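Local structure of purine nucleoside phosphorylase (Grouper iridovirus, 3KHS) at residues B[105-110]-B[229-234]; B[32-37]-B[263-268]; B[126-131]-B[182-187]. The protein probably catalyses the phosphorolysis of purine nucleosides to free purine base and ribose 1-phosphate, a step of purine nucleoside salvage. One frame throughout, in Å; residues are numbered along the deposited sequence.

Contact 1: B[105-110]-B[229-234]; sequences VKIVVL and GMRCLA
Leu233 O receives the N-H of Leu110 at 2.7 Å, a nearly straight bond (173° at the hydrogen), while the CA of Val109 approaches the same oxygen in a weaker C-H...O contact. The Leu110 side chain folds back so that CD2 comes to 3.4 Å from Leu233 O. Three further backbone bonds continue the ladder: Arg231 N to Lys106 O, Val108 N to Arg231 O and Leu233 N to Val108 O. Residues 107-110 and 231-234 thus run as parallel strands, 15° apart in direction.

On one face, Ile107 and Arg231 lie side by side, as do Val109 and Leu233, whose CG1 and CD2 meet at 4.0 Å. The branched chains of Ile107 and Leu233 also pack on Leu167 of helix 165-178. Arg231 is long enough to lie along Ile107, with NH1 3.9 Å from CD1 of Ile107, while its guanidinium reaches Asp164 and Glu282 in salt bridges at the partly exposed margin.

On the other face, Val108 meets helix 95-102, Leu110 and Cys232 meet helix 219-227, and the small Ala234 meets Tyr163 and Thr218. Met230, just before its strand, crosses to the partner chain: chi1 of -69° sets CG close to Val105 O (3.1 Å), and beyond it SD lies 3.8 Å from CG2 of Val108. Gly229, with positive phi, closes helix 219-227 in a Schellman motif immediately before this turn into the strand. Two parallel strands, each entered after a helix and sandwiched between helices, form part of the buried central sheet of the alpha/beta fold of the PNP/MTAP phosphorylase family.

Contact 2: B[32-37]-B[263-268]; sequences LGKIGD and EASARM
This is an apolar contact between a loop and a helix: residues 32-37, in the connection from strand 24-28 to strand 42-46, lie against one side of the long helix 257-279. No hydrogen bond joins the two segments. Residues 33-37 have helical backbone angles without the regular bonding of a helix. This curl presents Lys34 and Ile35, with Leu32 just ahead of it, to Ser265 and Met268, which are about one helical turn apart.

Met268 receives two of the three. Its CG is anti to the backbone N (chi1 -173°), which places that methylene 3.9 Å from CD1 of Ile35, the two side chains crossing at a slant. CD2 of Leu32 reaches the same CG at 4.3 Å and passes 4.4 Å from CA of Ser265. The branched ends of Leu32 and Ile35 suit the loop because they fill the side of the helix between Ser265 and Met268, and the unbranched CG methylene of the methionine leaves room for both methyls. Thr111 of strand 107-116 touches Leu32, Ile35 and Met268 alike, so the cluster rests on the central sheet.

Towards the surface, Lys34 brings its aliphatic root to the helix: CB lies 3.1 Å and CG 3.3 Å from OG of Ser265. Then chi2 turns CD aside, and the rest of the extended chain leads away from the helix segment. Serine is small enough to admit this approach, but its buried OG has no hydrogen-bond partner in the model. The contact therefore probably draws its stability from the burial of hydrocarbon, while the unpartnered serine hydroxyl probably costs some of it.

Contact 3: B[126-131]-B[182-187]; sequences FMVVRD and YATHEG
Met127 lays its thioether over Gly187: SD is 3.7 Å from CA of Gly187, and CE, swung round by the bend at chi3 (86°), is 3.6 Å from O of Gly187. The strands 126-129 and 184-187 are parallel neighbours in the mixed sheet of the PNP fold, with directions 34° apart. Met127, paired with His185, reaches diagonally to Gly187, whose own bridge partner is Val129. A CB on Gly187 would lie very near that sulphur, so glycine suits the place.

Five backbone bonds zip the strands, from Phe126 N to Ala183 O through to Arg130 N to Gly187 O. One of them is bent at the acceptor: Val128 N reaches His185 O at 2.8 Å but stands 37° above the carbonyl plane. Beside Met127, the imidazole of His185 brings CD2 to 3.4 Å from O of Phe126, while NE2 bonds to Asp125 and the ring stacks with Tyr121.

The opposite face carries Phe126, Val128, Thr184 and Glu186. Phe126 leans away from the neighbouring strand towards helix 257-279, whereas Val128 meets Thr184 obliquely beside helix 165-178. OG1 of Thr184 bonds to Met180 O, leaving the methyl CG2 for Val128 CG2 at 4.2 Å. Where the chain turns its corner at 130, Asp131 departs to bond with Ala201 of the second subunit.

At the edge, Arg130 and Glu186 meet through their hydrocarbon parts rather than their charges. Glu186 OE2 forms its salt bridge with Arg168, and CG of Glu186 packs against CB of Arg130 at 3.7 Å.

In the fold
From the N terminus, the loop 32-37 comes first and meets helix 257-279 only near the C terminus, so contact 2 closes the widest loop and encloses both others. Within it, contact 1 joins 105-110 to 229-234, and inside that span contact 3 joins 126-131 to 182-187; the three are nested and none cross. Contacts 1 and 3, with centres about 17 Å apart, belong to one sheet: strand 231-241 also pairs with strand 126-129, and Val129 N probably bonds to Ala234 O. Contact 2 ties the 32-37 loop to a helix that itself lies on this sheet, where the Phe126 ring of contact 3 packs on Arg267 and Met268.

Contact 1: B[105-110]-B[229-234]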
ATOM      1  N   VAL B 105     -23.612 -17.170 -11.383  1.00 44.86           N
ATOM      2  CA  VAL B 105     -23.254 -16.279 -12.479  1.00 43.87           C
ATOM      3  C   VAL B 105     -21.995 -16.777 -13.173  1.00 41.38           C
ATOM      4  O   VAL B 105     -21.061 -17.240 -12.542  1.00 38.13           O
ATOM      5  CB  VAL B 105     -23.027 -14.830 -12.029  1.00 41.75           C
ATOM      6  CG1 VAL B 105     -22.591 -14.000 -13.229  1.00 36.72           C
ATOM      7  CG2 VAL B 105     -24.312 -14.249 -11.467  1.00 38.58           C
ATOM      8  N   LYS B 106     -21.986 -16.690 -14.495  1.00 48.84           N
ATOM      9  CA  LYS B 106     -20.835 -17.149 -15.264  1.00 47.63           C
ATOM     10  C   LYS B 106     -20.065 -16.008 -15.903  1.00 41.26           C
ATOM     11  O   LYS B 106     -18.867 -16.109 -16.101  1.00 38.71           O
ATOM     12  CB  LYS B 106     -21.288 -18.179 -16.313  1.00 47.33           C
ATOM     13  CG  LYS B 106     -21.596 -19.522 -15.681  1.00 53.96           C
ATOM     14  CD  LYS B 106     -22.302 -20.437 -16.663  1.00 69.65           C
ATOM     15  CE  LYS B 106     -22.617 -21.813 -16.062  1.00 72.66           C
ATOM     16  NZ  LYS B 106     -23.207 -22.750 -17.087  1.00 75.03           N
ATOM     17  N   ILE B 107     -20.762 -14.918 -16.195  1.00 40.48           N
ATOM     18  CA  ILE B 107     -20.130 -13.759 -16.802  1.00 42.88           C
ATOM     19  C   ILE B 107     -20.512 -12.500 -16.036  1.00 39.47           C
ATOM     20  O   ILE B 107     -21.671 -12.332 -15.646  1.00 37.14           O
ATOM     21  CB  ILE B 107     -20.565 -13.602 -18.267  1.00 43.73           C
ATOM     22  CG1 ILE B 107     -20.103 -14.821 -19.075  1.00 43.62           C
ATOM     23  CG2 ILE B 107     -20.004 -12.307 -18.837  1.00 42.27           C
ATOM     24  CD1 ILE B 107     -20.707 -14.886 -20.484  1.00 44.64           C
ATOM     25  N   VAL B 108     -19.536 -11.633 -15.795  1.00 34.65           N
ATOM     26  CA  VAL B 108     -19.819 -10.392 -15.087  1.00 34.24           C
ATOM     27  C   VAL B 108     -19.400  -9.180 -15.940  1.00 33.78           C
ATOM     28  O   VAL B 108     -18.280  -9.121 -16.451  1.00 32.34           O
ATOM     29  CB  VAL B 108     -19.095 -10.348 -13.729  1.00 36.13           C
ATOM     30  CG1 VAL B 108     -19.289  -8.975 -13.059  1.00 31.08           C
ATOM     31  CG2 VAL B 108     -19.615 -11.465 -12.819  1.00 36.67           C
ATOM     32  N   VAL B 109     -20.316  -8.231 -16.112  1.00 36.46           N
ATOM     33  CA  VAL B 109     -20.042  -7.019 -16.892  1.00 30.47           C
ATOM     34  C   VAL B 109     -19.989  -5.854 -15.885  1.00 34.44           C
ATOM     35  O   VAL B 109     -21.009  -5.504 -15.270  1.00 35.10           O
ATOM     36  CB  VAL B 109     -21.171  -6.720 -17.915  1.00 31.91           C
ATOM     37  CG1 VAL B 109     -20.829  -5.449 -18.712  1.00 32.49           C
ATOM     38  CG2 VAL B 109     -21.378  -7.905 -18.884  1.00 27.09           C
ATOM     39  N   LEU B 110     -18.805  -5.263 -15.730  1.00 29.53           N
ATOM     40  CA  LEU B 110     -18.586  -4.153 -14.799  1.00 31.28           C
ATOM     41  C   LEU B 110     -18.449  -2.819 -15.531  1.00 29.52           C
ATOM     42  O   LEU B 110     -17.895  -2.752 -16.619  1.00 34.75           O
ATOM     43  CB  LEU B 110     -17.283  -4.346 -14.011  1.00 31.39           C
ATOM     44  CG  LEU B 110     -16.717  -5.579 -13.273  1.00 36.41           C
ATOM     45  CD1 LEU B 110     -17.272  -5.677 -11.894  1.00 29.30           C
ATOM     46  CD2 LEU B 110     -16.952  -6.833 -14.074  1.00 31.61           C
ATOM     47  N   GLY B 229     -13.862 -18.319 -10.982  1.00 40.54           N
ATOM     48  CA  GLY B 229     -14.196 -18.921 -12.256  1.00 39.42           C
ATOM     49  C   GLY B 229     -15.121 -18.152 -13.179  1.00 43.63           C
ATOM     50  O   GLY B 229     -15.618 -18.712 -14.157  1.00 48.23           O
ATOM     51  N   MET B 230     -15.379 -16.883 -12.907  1.00 43.21           N
ATOM     52  CA  MET B 230     -16.279 -16.140 -13.791  1.00 42.61           C
ATOM     53  C   MET B 230     -15.483 -15.351 -14.814  1.00 42.56           C
ATOM     54  O   MET B 230     -14.302 -15.061 -14.606  1.00 38.77           O
ATOM     55  CB  MET B 230     -17.200 -15.202 -12.985  1.00 41.02           C
ATOM     56  CG  MET B 230     -18.257 -15.911 -12.123  1.00 32.05           C
ATOM     57  SD  MET B 230     -19.192 -14.813 -11.013  1.00 42.08           S
ATOM     58  CE  MET B 230     -17.823 -14.194 -10.020  1.00 25.37           C
ATOM     59  N   ARG B 231     -16.128 -15.043 -15.931  1.00 40.52           N
ATOM     60  CA  ARG B 231     -15.478 -14.292 -16.992  1.00 43.65           C
ATOM     61  C   ARG B 231     -15.842 -12.825 -16.820  1.00 37.75           C
ATOM     62  O   ARG B 231     -16.991 -12.490 -16.517  1.00 37.32           O
ATOM     63  CB  ARG B 231     -15.928 -14.828 -18.354  1.00 47.46           C
ATOM     64  CG  ARG B 231     -15.526 -16.271 -18.586  1.00 46.70           C
ATOM     65  CD  ARG B 231     -16.262 -16.848 -19.769  1.00 47.28           C
ATOM     66  NE  ARG B 231     -15.773 -16.329 -21.042  1.00 47.39           N
ATOM     67  CZ  ARG B 231     -16.497 -16.324 -22.154  1.00 51.94           C
ATOM     68  NH1 ARG B 231     -17.736 -16.808 -22.142  1.00 54.81           N
ATOM     69  NH2 ARG B 231     -15.990 -15.840 -23.280  1.00 53.34           N
ATOM     70  N   CYS B 232     -14.861 -11.954 -17.019  1.00 37.21           N
ATOM     71  CA  CYS B 232     -15.079 -10.517 -16.842  1.00 34.09           C
ATOM     72  C   CYS B 232     -14.915  -9.594 -18.031  1.00 30.98           C
ATOM     73  O   CYS B 232     -14.051  -9.780 -18.884  1.00 32.84           O
ATOM     74  CB  CYS B 232     -14.156  -9.996 -15.752  1.00 33.17           C
ATOM     75  SG  CYS B 232     -14.258 -10.928 -14.243  1.00 36.75           S
ATOM     76  N   LEU B 233     -15.763  -8.580 -18.049  1.00 33.56           N
ATOM     77  CA  LEU B 233     -15.724  -7.530 -19.040  1.00 31.12           C
ATOM     78  C   LEU B 233     -15.941  -6.263 -18.219  1.00 31.85           C
ATOM     79  O   LEU B 233     -16.833  -6.206 -17.372  1.00 32.19           O
ATOM     80  CB  LEU B 233     -16.832  -7.681 -20.045  1.00 24.13           C
ATOM     81  CG  LEU B 233     -17.107  -6.389 -20.807  1.00 37.54           C
ATOM     82  CD1 LEU B 233     -15.860  -6.016 -21.629  1.00 33.22           C
ATOM     83  CD2 LEU B 233     -18.369  -6.541 -21.680  1.00 25.41           C
ATOM     84  N   ALA B 234     -15.102  -5.261 -18.439  1.00 32.75           N
ATOM     85  CA  ALA B 234     -15.246  -4.003 -17.719  1.00 33.95           C
ATOM     86  C   ALA B 234     -15.124  -2.853 -18.705  1.00 31.66           C
ATOM     87  O   ALA B 234     -14.238  -2.857 -19.556  1.00 32.43           O
ATOM     88  CB  ALA B 234     -14.185  -3.900 -16.650  1.00 32.12           C
TER

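Contact 2: B[32-37]-B[263-268]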
ATOM      1  N   LEU B  32     -24.142   5.278 -13.500  1.00 44.34           N
ATOM      2  CA  LEU B  32     -24.542   4.327 -14.526  1.00 47.63           C
ATOM      3  C   LEU B  32     -25.690   3.412 -14.068  1.00 49.10           C
ATOM      4  O   LEU B  32     -25.881   2.321 -14.599  1.00 51.49           O
ATOM      5  CB  LEU B  32     -23.313   3.508 -14.925  1.00 42.72           C
ATOM      6  CG  LEU B  32     -22.161   4.392 -15.406  1.00 40.25           C
ATOM      7  CD1 LEU B  32     -20.907   3.546 -15.655  1.00 35.21           C
ATOM      8  CD2 LEU B  32     -22.600   5.123 -16.690  1.00 35.31           C
ATOM      9  N   GLY B  33     -26.448   3.874 -13.080  1.00 53.08           N
ATOM     10  CA  GLY B  33     -27.569   3.106 -12.563  1.00 53.31           C
ATOM     11  C   GLY B  33     -28.636   2.761 -13.587  1.00 54.22           C
ATOM     12  O   GLY B  33     -29.121   1.629 -13.638  1.00 56.26           O
ATOM     13  N   LYS B  34     -29.010   3.732 -14.408  1.00 53.21           N
ATOM     14  CA  LYS B  34     -30.037   3.519 -15.422  1.00 55.68           C
ATOM     15  C   LYS B  34     -29.917   2.168 -16.132  1.00 51.55           C
ATOM     16  O   LYS B  34     -30.905   1.631 -16.596  1.00 54.62           O
ATOM     17  CB  LYS B  34     -29.991   4.653 -16.452  1.00 59.44           C
ATOM     18  CG  LYS B  34     -30.327   6.035 -15.903  1.00 63.10           C
ATOM     19  CD  LYS B  34     -31.817   6.366 -16.018  1.00 71.03           C
ATOM     20  CE  LYS B  34     -32.098   7.807 -15.556  1.00 74.29           C
ATOM     21  NZ  LYS B  34     -33.529   8.248 -15.722  1.00 75.69           N
ATOM     22  N   ILE B  35     -28.709   1.627 -16.213  1.00 49.38           N
ATOM     23  CA  ILE B  35     -28.493   0.352 -16.873  1.00 50.42           C
ATOM     24  C   ILE B  35     -29.461  -0.706 -16.345  1.00 53.31           C
ATOM     25  O   ILE B  35     -29.892  -1.592 -17.080  1.00 53.71           O
ATOM     26  CB  ILE B  35     -27.057  -0.171 -16.622  1.00 50.04           C
ATOM     27  CG1 ILE B  35     -26.017   0.808 -17.148  1.00 44.88           C
ATOM     28  CG2 ILE B  35     -26.870  -1.521 -17.286  1.00 53.18           C
ATOM     29  CD1 ILE B  35     -24.587   0.268 -17.049  1.00 50.28           C
ATOM     30  N   GLY B  36     -29.785  -0.599 -15.058  1.00 54.53           N
ATOM     31  CA  GLY B  36     -30.666  -1.551 -14.408  1.00 55.14           C
ATOM     32  C   GLY B  36     -32.103  -1.584 -14.886  1.00 58.49           C
ATOM     33  O   GLY B  36     -32.746  -2.632 -14.837  1.00 58.81           O
ATOM     34  N   ASP B  37     -32.614  -0.444 -15.336  1.00 59.17           N
ATOM     35  CA  ASP B  37     -33.979  -0.366 -15.825  1.00 61.08           C
ATOM     36  C   ASP B  37     -34.132  -1.278 -17.032  1.00 62.79           C
ATOM     37  O   ASP B  37     -35.243  -1.589 -17.444  1.00 63.53           O
ATOM     38  CB  ASP B  37     -34.319   1.061 -16.249  1.00 61.82           C
ATOM     39  CG  ASP B  37     -34.019   2.086 -15.171  1.00 67.80           C
ATOM     40  OD1 ASP B  37     -34.101   1.737 -13.959  1.00 67.13           O
ATOM     41  OD2 ASP B  37     -33.717   3.246 -15.553  1.00 63.96           O
ATOM     42  N   GLU B 263     -26.363  11.322 -21.213  1.00 64.46           N
ATOM     43  CA  GLU B 263     -26.033  10.799 -22.524  1.00 61.08           C
ATOM     44  C   GLU B 263     -25.108   9.619 -22.315  1.00 57.60           C
ATOM     45  O   GLU B 263     -25.237   8.588 -22.977  1.00 54.23           O
ATOM     46  CB  GLU B 263     -25.332  11.866 -23.350  1.00 68.55           C
ATOM     47  CG  GLU B 263     -25.189  11.510 -24.814  1.00 79.14           C
ATOM     48  CD  GLU B 263     -24.951  12.738 -25.668  1.00 85.85           C
ATOM     49  OE1 GLU B 263     -25.775  13.682 -25.573  1.00 88.00           O
ATOM     50  OE2 GLU B 263     -23.953  12.760 -26.428  1.00 87.20           O
ATOM     51  N   ALA B 264     -24.178   9.771 -21.381  1.00 51.18           N
ATOM     52  CA  ALA B 264     -23.245   8.696 -21.085  1.00 52.28           C
ATOM     53  C   ALA B 264     -24.046   7.457 -20.666  1.00 51.33           C
ATOM     54  O   ALA B 264     -23.803   6.344 -21.136  1.00 52.86           O
ATOM     55  CB  ALA B 264     -22.294   9.121 -19.974  1.00 46.17           C
ATOM     56  N   SER B 265     -25.018   7.675 -19.793  1.00 49.31           N
ATOM     57  CA  SER B 265     -25.862   6.614 -19.279  1.00 50.53           C
ATOM     58  C   SER B 265     -26.602   5.861 -20.396  1.00 51.11           C
ATOM     59  O   SER B 265     -26.642   4.625 -20.422  1.00 50.19           O
ATOM     60  CB  SER B 265     -26.862   7.222 -18.296  1.00 47.73           C
ATOM     61  OG  SER B 265     -27.538   6.221 -17.579  1.00 56.75           O
ATOM     62  N   ALA B 266     -27.192   6.609 -21.314  1.00 50.65           N
ATOM     63  CA  ALA B 266     -27.912   6.001 -22.409  1.00 48.48           C
ATOM     64  C   ALA B 266     -26.964   5.193 -23.297  1.00 48.63           C
ATOM     65  O   ALA B 266     -27.259   4.035 -23.607  1.00 53.46           O
ATOM     66  CB  ALA B 266     -28.625   7.061 -23.203  1.00 44.60           C
ATOM     67  N   ARG B 267     -25.830   5.783 -23.688  1.00 46.29           N
ATOM     68  CA  ARG B 267     -24.849   5.099 -24.535  1.00 44.60           C
ATOM     69  C   ARG B 267     -24.354   3.807 -23.883  1.00 46.55           C
ATOM     70  O   ARG B 267     -24.289   2.758 -24.525  1.00 46.18           O
ATOM     71  CB  ARG B 267     -23.624   5.994 -24.811  1.00 43.43           C
ATOM     72  CG  ARG B 267     -23.899   7.394 -25.397  1.00 45.60           C
ATOM     73  CD  ARG B 267     -22.598   8.124 -25.751  1.00 41.33           C
ATOM     74  NE  ARG B 267     -22.177   7.794 -27.112  1.00 62.48           N
ATOM     75  CZ  ARG B 267     -21.180   8.382 -27.780  1.00 68.37           C
ATOM     76  NH1 ARG B 267     -20.464   9.361 -27.221  1.00 72.07           N
ATOM     77  NH2 ARG B 267     -20.902   7.993 -29.023  1.00 69.38           N
ATOM     78  N   MET B 268     -23.992   3.902 -22.607  1.00 42.67           N
ATOM     79  CA  MET B 268     -23.479   2.759 -21.867  1.00 41.74           C
ATOM     80  C   MET B 268     -24.535   1.669 -21.764  1.00 38.65           C
ATOM     81  O   MET B 268     -24.223   0.496 -21.909  1.00 39.85           O
ATOM     82  CB  MET B 268     -23.032   3.195 -20.467  1.00 39.00           C
ATOM     83  CG  MET B 268     -22.329   2.098 -19.667  1.00 34.99           C
ATOM     84  SD  MET B 268     -20.776   1.481 -20.363  1.00 39.10           S
ATOM     85  CE  MET B 268     -19.580   2.784 -19.735  1.00 32.12           C
TER

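Contact 3: B[126-131]-B[182-187]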
ATOM      1  N   PHE B 126     -15.540   5.905 -23.951  1.00 38.08           N
ATOM      2  CA  PHE B 126     -15.636   4.637 -23.249  1.00 34.64           C
ATOM      3  C   PHE B 126     -14.284   3.953 -23.381  1.00 34.38           C
ATOM      4  O   PHE B 126     -13.667   3.999 -24.440  1.00 36.80           O
ATOM      5  CB  PHE B 126     -16.677   3.729 -23.907  1.00 36.06           C
ATOM      6  CG  PHE B 126     -18.113   4.102 -23.626  1.00 32.22           C
ATOM      7  CD1 PHE B 126     -19.141   3.531 -24.369  1.00 33.91           C
ATOM      8  CD2 PHE B 126     -18.441   4.987 -22.625  1.00 33.82           C
ATOM      9  CE1 PHE B 126     -20.470   3.841 -24.112  1.00 33.62           C
ATOM     10  CE2 PHE B 126     -19.779   5.300 -22.363  1.00 37.70           C
ATOM     11  CZ  PHE B 126     -20.788   4.724 -23.110  1.00 34.56           C
ATOM     12  N   MET B 127     -13.810   3.326 -22.314  1.00 39.13           N
ATOM     13  CA  MET B 127     -12.561   2.587 -22.405  1.00 34.65           C
ATOM     14  C   MET B 127     -12.836   1.170 -21.955  1.00 35.14           C
ATOM     15  O   MET B 127     -13.083   0.917 -20.778  1.00 33.53           O
ATOM     16  CB  MET B 127     -11.443   3.153 -21.524  1.00 30.10           C
ATOM     17  CG  MET B 127     -10.174   2.326 -21.700  1.00 30.53           C
ATOM     18  SD  MET B 127      -8.868   2.555 -20.534  1.00 29.11           S
ATOM     19  CE  MET B 127      -9.375   1.432 -19.245  1.00 32.62           C
ATOM     20  N   VAL B 128     -12.816   0.257 -22.912  1.00 35.88           N
ATOM     21  CA  VAL B 128     -13.015  -1.145 -22.637  1.00 33.15           C
ATOM     22  C   VAL B 128     -11.709  -1.552 -21.964  1.00 38.13           C
ATOM     23  O   VAL B 128     -10.626  -1.207 -22.457  1.00 39.31           O
ATOM     24  CB  VAL B 128     -13.226  -1.911 -23.967  1.00 37.11           C
ATOM     25  CG1 VAL B 128     -12.987  -3.378 -23.769  1.00 24.70           C
ATOM     26  CG2 VAL B 128     -14.634  -1.658 -24.484  1.00 30.12           C
ATOM     27  N   VAL B 129     -11.798  -2.284 -20.854  1.00 34.24           N
ATOM     28  CA  VAL B 129     -10.598  -2.660 -20.116  1.00 30.14           C
ATOM     29  C   VAL B 129      -9.914  -3.926 -20.574  1.00 34.54           C
ATOM     30  O   VAL B 129     -10.512  -4.998 -20.582  1.00 35.34           O
ATOM     31  CB  VAL B 129     -10.889  -2.774 -18.588  1.00 25.55           C
ATOM     32  CG1 VAL B 129      -9.609  -3.066 -17.837  1.00 20.67           C
ATOM     33  CG2 VAL B 129     -11.505  -1.490 -18.095  1.00 14.65           C
ATOM     34  N   ARG B 130      -8.643  -3.804 -20.936  1.00 35.01           N
ATOM     35  CA  ARG B 130      -7.897  -4.958 -21.407  1.00 38.85           C
ATOM     36  C   ARG B 130      -7.004  -5.506 -20.317  1.00 38.12           C
ATOM     37  O   ARG B 130      -6.588  -6.653 -20.361  1.00 39.22           O
ATOM     38  CB  ARG B 130      -7.044  -4.599 -22.637  1.00 40.35           C
ATOM     39  CG  ARG B 130      -5.746  -3.887 -22.310  1.00 44.47           C
ATOM     40  CD  ARG B 130      -4.805  -3.735 -23.525  1.00 44.92           C
ATOM     41  NE  ARG B 130      -3.410  -3.867 -23.085  1.00 46.28           N
ATOM     42  CZ  ARG B 130      -2.554  -2.858 -23.003  1.00 42.33           C
ATOM     43  NH1 ARG B 130      -2.932  -1.636 -23.346  1.00 46.44           N
ATOM     44  NH2 ARG B 130      -1.331  -3.061 -22.541  1.00 48.65           N
ATOM     45  N   ASP B 131      -6.702  -4.681 -19.328  1.00 40.47           N
ATOM     46  CA  ASP B 131      -5.841  -5.118 -18.236  1.00 37.01           C
ATOM     47  C   ASP B 131      -5.902  -4.086 -17.118  1.00 35.82           C
ATOM     48  O   ASP B 131      -6.417  -2.993 -17.325  1.00 37.76           O
ATOM     49  CB  ASP B 131      -4.402  -5.266 -18.739  1.00 32.31           C
ATOM     50  CG  ASP B 131      -3.573  -6.152 -17.841  1.00 31.43           C
ATOM     51  OD1 ASP B 131      -4.203  -6.881 -17.071  1.00 35.60           O
ATOM     52  OD2 ASP B 131      -2.324  -6.163 -17.898  1.00 32.18           O
ATOM     53  N   TYR B 182     -15.358   5.662 -32.633  1.00 32.24           N
ATOM     54  CA  TYR B 182     -14.364   6.722 -32.514  1.00 35.51           C
ATOM     55  C   TYR B 182     -14.197   7.215 -31.084  1.00 35.61           C
ATOM     56  O   TYR B 182     -13.188   7.844 -30.753  1.00 38.42           O
ATOM     57  CB  TYR B 182     -14.741   7.892 -33.446  1.00 32.76           C
ATOM     58  CG  TYR B 182     -14.356   7.640 -34.894  1.00 32.36           C
ATOM     59  CD1 TYR B 182     -13.014   7.575 -35.271  1.00 31.70           C
ATOM     60  CD2 TYR B 182     -15.328   7.378 -35.868  1.00 37.07           C
ATOM     61  CE1 TYR B 182     -12.633   7.250 -36.581  1.00 32.81           C
ATOM     62  CE2 TYR B 182     -14.970   7.048 -37.184  1.00 34.39           C
ATOM     63  CZ  TYR B 182     -13.615   6.984 -37.530  1.00 40.60           C
ATOM     64  OH  TYR B 182     -13.237   6.642 -38.814  1.00 36.43           O
ATOM     65  N   ALA B 183     -15.176   6.888 -30.250  1.00 33.82           N
ATOM     66  CA  ALA B 183     -15.233   7.299 -28.845  1.00 33.30           C
ATOM     67  C   ALA B 183     -15.014   6.123 -27.904  1.00 34.58           C
ATOM     68  O   ALA B 183     -15.173   6.247 -26.674  1.00 31.71           O
ATOM     69  CB  ALA B 183     -16.605   7.904 -28.551  1.00 26.49           C
ATOM     70  N   THR B 184     -14.668   4.978 -28.476  1.00 31.79           N
ATOM     71  CA  THR B 184     -14.453   3.791 -27.669  1.00 29.33           C
ATOM     72  C   THR B 184     -13.034   3.322 -27.838  1.00 31.72           C
ATOM     73  O   THR B 184     -12.564   3.118 -28.948  1.00 35.36           O
ATOM     74  CB  THR B 184     -15.425   2.651 -28.069  1.00 31.07           C
ATOM     75  OG1 THR B 184     -16.772   3.120 -27.986  1.00 24.46           O
ATOM     76  CG2 THR B 184     -15.283   1.487 -27.137  1.00 29.48           C
ATOM     77  N   HIS B 185     -12.354   3.127 -26.723  1.00 35.20           N
ATOM     78  CA  HIS B 185     -10.970   2.690 -26.741  1.00 34.07           C
ATOM     79  C   HIS B 185     -10.832   1.374 -25.986  1.00 35.30           C
ATOM     80  O   HIS B 185     -11.813   0.835 -25.459  1.00 34.94           O
ATOM     81  CB  HIS B 185     -10.117   3.761 -26.057  1.00 39.27           C
ATOM     82  CG  HIS B 185     -10.489   5.168 -26.431  1.00 36.44           C
ATOM     83  ND1 HIS B 185      -9.979   5.803 -27.543  1.00 40.41           N
ATOM     84  CD2 HIS B 185     -11.322   6.057 -25.842  1.00 41.70           C
ATOM     85  CE1 HIS B 185     -10.479   7.026 -27.620  1.00 38.26           C
ATOM     86  NE2 HIS B 185     -11.297   7.206 -26.602  1.00 45.00           N
ATOM     87  N   GLU B 186      -9.608   0.863 -25.955  1.00 31.73           N
ATOM     88  CA  GLU B 186      -9.285  -0.351 -25.240  1.00 38.81           C
ATOM     89  C   GLU B 186      -7.970  -0.049 -24.546  1.00 36.66           C
ATOM     90  O   GLU B 186      -6.992   0.237 -25.208  1.00 37.43           O
ATOM     91  CB  GLU B 186      -9.123  -1.537 -26.181  1.00 38.81           C
ATOM     92  CG  GLU B 186      -8.740  -2.793 -25.447  1.00 43.63           C
ATOM     93  CD  GLU B 186      -8.943  -4.032 -26.274  1.00 54.29           C
ATOM     94  OE1 GLU B 186      -8.618  -3.987 -27.473  1.00 59.88           O
ATOM     95  OE2 GLU B 186      -9.415  -5.051 -25.727  1.00 51.99           O
ATOM     96  N   GLY B 187      -7.959  -0.096 -23.214  1.00 36.91           N
ATOM     97  CA  GLY B 187      -6.749   0.219 -22.490  1.00 35.37           C
ATOM     98  C   GLY B 187      -6.598  -0.344 -21.088  1.00 39.76           C
ATOM     99  O   GLY B 187      -7.376  -1.201 -20.623  1.00 35.65           O
TER